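3-alpha-hydroxysteroid dehydrogenase (Pseudomonas sp., PDB 2DKN) catalyses the NAD-dependent, reversible oxidation of the 3-alpha-hydroxyl group of steroids to the ketone, as a Rossmann-fold short-chain dehydrogenase. Local coordinates at residues A[86-91]-A[159-163]. Numbering follows the deposited sequence.
Sequences NYFGVS and AVTCL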
ATOM      1  N   ASN A  86      18.032  -7.974  -7.872  1.00  5.81           N
ATOM      2  CA  ASN A  86      16.675  -7.643  -7.445  1.00  6.16           C
ATOM      3  C   ASN A  86      16.052  -8.679  -6.536  1.00  6.86           C
ATOM      4  O   ASN A  86      15.188  -8.343  -5.706  1.00  7.86           O
ATOM      5  CB  ASN A  86      15.744  -7.416  -8.634  1.00  6.66           C
ATOM      6  CG  ASN A  86      16.094  -6.160  -9.418  1.00  6.93           C
ATOM      7  OD1 ASN A  86      17.053  -5.471  -9.089  1.00  7.90           O
ATOM      8  ND2 ASN A  86      15.301  -5.854 -10.454  1.00  7.47           N
ATOM      9  N   TYR A  87      16.428  -9.943  -6.731  1.00  5.60           N
ATOM     10  CA  TYR A  87      15.934 -10.985  -5.845  1.00  6.57           C
ATOM     11  C   TYR A  87      16.955 -11.344  -4.756  1.00  7.30           C
ATOM     12  O   TYR A  87      16.691 -11.144  -3.562  1.00  8.64           O
ATOM     13  CB  TYR A  87      15.501 -12.255  -6.591  1.00  6.82           C
ATOM     14  CG  TYR A  87      14.775 -13.190  -5.660  1.00  7.04           C
ATOM     15  CD1 TYR A  87      13.398 -13.062  -5.436  1.00  7.95           C
ATOM     16  CD2 TYR A  87      15.465 -14.172  -4.960  1.00  7.85           C
ATOM     17  CE1 TYR A  87      12.729 -13.909  -4.556  1.00  7.12           C
ATOM     18  CE2 TYR A  87      14.810 -15.008  -4.084  1.00  7.97           C
ATOM     19  CZ  TYR A  87      13.453 -14.877  -3.881  1.00  8.07           C
ATOM     20  OH  TYR A  87      12.822 -15.734  -2.990  1.00  8.68           O
ATOM     21  N   PHE A  88      18.107 -11.856  -5.166  1.00  6.58           N
ATOM     22  CA  PHE A  88      19.063 -12.413  -4.213  1.00  8.38           C
ATOM     23  C   PHE A  88      19.816 -11.360  -3.405  1.00  8.30           C
ATOM     24  O   PHE A  88      20.181 -11.612  -2.250  1.00  8.15           O
ATOM     25  CB  PHE A  88      19.995 -13.427  -4.905  1.00  8.12           C
ATOM     26  CG  PHE A  88      19.283 -14.681  -5.307  1.00  8.27           C
ATOM     27  CD1 PHE A  88      19.005 -15.661  -4.357  1.00  8.41           C
ATOM     28  CD2 PHE A  88      18.818 -14.848  -6.606  1.00  7.25           C
ATOM     29  CE1 PHE A  88      18.303 -16.797  -4.717  1.00  7.51           C
ATOM     30  CE2 PHE A  88      18.129 -15.997  -6.974  1.00  7.29           C
ATOM     31  CZ  PHE A  88      17.872 -16.960  -6.034  1.00  7.34           C
ATOM     32  N   GLY A  89      20.031 -10.169  -3.973  1.00  7.90           N
ATOM     33  CA  GLY A  89      20.578  -9.049  -3.174  1.00  7.88           C
ATOM     34  C   GLY A  89      19.653  -8.597  -2.030  1.00  8.25           C
ATOM     35  O   GLY A  89      20.083  -7.983  -1.046  1.00 10.30           O
ATOM     36  N   VAL A  90      18.362  -8.849  -2.197  1.00  6.33           N
ATOM     37  CA  VAL A  90      17.375  -8.588  -1.165  1.00  6.95           C
ATOM     38  C   VAL A  90      17.316  -9.772  -0.200  1.00  7.85           C
ATOM     39  O   VAL A  90      17.476  -9.625   1.022  1.00  6.92           O
ATOM     40  CB  VAL A  90      15.965  -8.365  -1.777  1.00  5.69           C
ATOM     41  CG1 VAL A  90      14.902  -8.259  -0.656  1.00  6.42           C
ATOM     42  CG2 VAL A  90      15.969  -7.128  -2.701  1.00  5.25           C
ATOM     43  N   SER A  91      17.097 -10.962  -0.746  1.00  7.09           N
ATOM     44  CA  SER A  91      16.826 -12.105   0.133  1.00  7.92           C
ATOM     45  C   SER A  91      18.013 -12.408   1.036  1.00  6.97           C
ATOM     46  O   SER A  91      17.834 -12.737   2.205  1.00  6.90           O
ATOM     47  CB  SER A  91      16.404 -13.335  -0.681  1.00  7.77           C
ATOM     48  OG  SER A  91      17.448 -13.772  -1.523  1.00  8.38           O
ATOM     49  N   ALA A 159       8.709 -12.243  -7.709  1.00  6.28           N
ATOM     50  CA  ALA A 159       9.250 -13.219  -6.780  1.00  7.34           C
ATOM     51  C   ALA A 159       9.581 -12.613  -5.414  1.00  7.21           C
ATOM     52  O   ALA A 159       9.252 -13.199  -4.379  1.00  6.35           O
ATOM     53  CB  ALA A 159      10.483 -13.925  -7.384  1.00  7.60           C
ATOM     54  N   VAL A 160      10.240 -11.459  -5.403  1.00  6.41           N
ATOM     55  CA  VAL A 160      10.689 -10.882  -4.130  1.00  6.05           C
ATOM     56  C   VAL A 160       9.473 -10.388  -3.331  1.00  6.24           C
ATOM     57  O   VAL A 160       9.487 -10.394  -2.102  1.00  5.06           O
ATOM     58  CB  VAL A 160      11.734  -9.752  -4.366  1.00  7.11           C
ATOM     59  CG1 VAL A 160      11.047  -8.406  -4.761  1.00  6.29           C
ATOM     60  CG2 VAL A 160      12.653  -9.584  -3.169  1.00  7.26           C
ATOM     61  N   THR A 161       8.415  -9.968  -4.031  1.00  5.81           N
ATOM     62  CA  THR A 161       7.157  -9.580  -3.349  1.00  6.77           C
ATOM     63  C   THR A 161       6.482 -10.786  -2.700  1.00  6.97           C
ATOM     64  O   THR A 161       6.077 -10.726  -1.526  1.00  7.90           O
ATOM     65  CB  THR A 161       6.216  -8.781  -4.313  1.00  6.04           C
ATOM     66  OG1 THR A 161       6.936  -7.646  -4.821  1.00  6.51           O
ATOM     67  CG2 THR A 161       4.970  -8.268  -3.585  1.00  6.35           C
ATOM     68  N   CYS A 162       6.403 -11.889  -3.451  1.00  7.17           N
ATOM     69  CA  CYS A 162       5.923 -13.180  -2.933  1.00  9.69           C
ATOM     70  C   CYS A 162       6.717 -13.673  -1.741  1.00  9.76           C
ATOM     71  O   CYS A 162       6.159 -14.233  -0.792  1.00 10.61           O
ATOM     72  CB  CYS A 162       5.973 -14.256  -4.020  1.00 11.25           C
ATOM     73  SG  CYS A 162       4.609 -14.139  -5.213  1.00 16.15           S
ATOM     74  N   LEU A 163       8.028 -13.511  -1.823  1.00  7.83           N
ATOM     75  CA  LEU A 163       8.941 -13.894  -0.750  1.00  8.54           C
ATOM     76  C   LEU A 163       8.559 -13.212   0.567  1.00  8.37           C
ATOM     77  O   LEU A 163       8.429 -13.879   1.605  1.00  7.68           O
ATOM     78  CB  LEU A 163      10.395 -13.568  -1.151  1.00  8.44           C
ATOM     79  CG  LEU A 163      11.448 -13.794  -0.051  1.00  9.60           C
ATOM     80  CD1 LEU A 163      11.515 -15.268   0.280  1.00  9.35           C
ATOM     81  CD2 LEU A 163      12.830 -13.223  -0.431  1.00  9.84           C
TER
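The carbonyl oxygen of Tyr87, whose side chain carries most of the contact with Ala159, Val160 and Leu163, is gripped by two backbone donors: Ser91 N at 2.9 Å and, weakly, Val90 N at 3.1 Å. These bonds lie within segment 86-91 of helix 79-102; none crosses to 159-163 of helix 149-166, so the interface itself rests on van der Waals packing. The short helical segments run nearly parallel, their axes 30° apart and 9.7 Å at closest approach. Tyr87 spans much of this interval. With CG anti to the backbone N (chi1 -170°), its ring reaches the opposite helix edge-on: Ala159 C, 3.5 Å from Tyr87 CE1, and Val160 N both lie close to the ring plane. Ala159 CB comes to Tyr87 CD1 obliquely, from out of that plane, at 3.6 Å, while the other ring edge points CD2 over the centre of the Phe88 ring. Tyr87 OH packs against the isobutyl end of Leu163, equally near both methyls (3.6 Å to Leu163 CD1). Leu163 CD2 also reaches Ser91 CB of the first helix. On the side nearer the sheet, Val90 and Val160 meet at about a right angle, with Val90 CG1 3.6 Å from Val160 CG2; Ile111 of strand 108-112 touches both. Were Tyr87 replaced by an alanine, the gap left between the helices would probably deprive Ala159 and Leu163 of the ring and hydroxyl they pack on. The side chain of Asn86, about 5 Å from the bound NADH, turns its amide away from this packing, and its OD1 accepts a hydrogen bond from Val72 N. Asn86 also touches Tyr153 and Lys157, which fit the Tyr-X-X-X-Lys signature of short-chain dehydrogenases; neighbouring helices packed beside the central parallel sheet, next to the coenzyme site, are characteristic of that family's Rossmann fold.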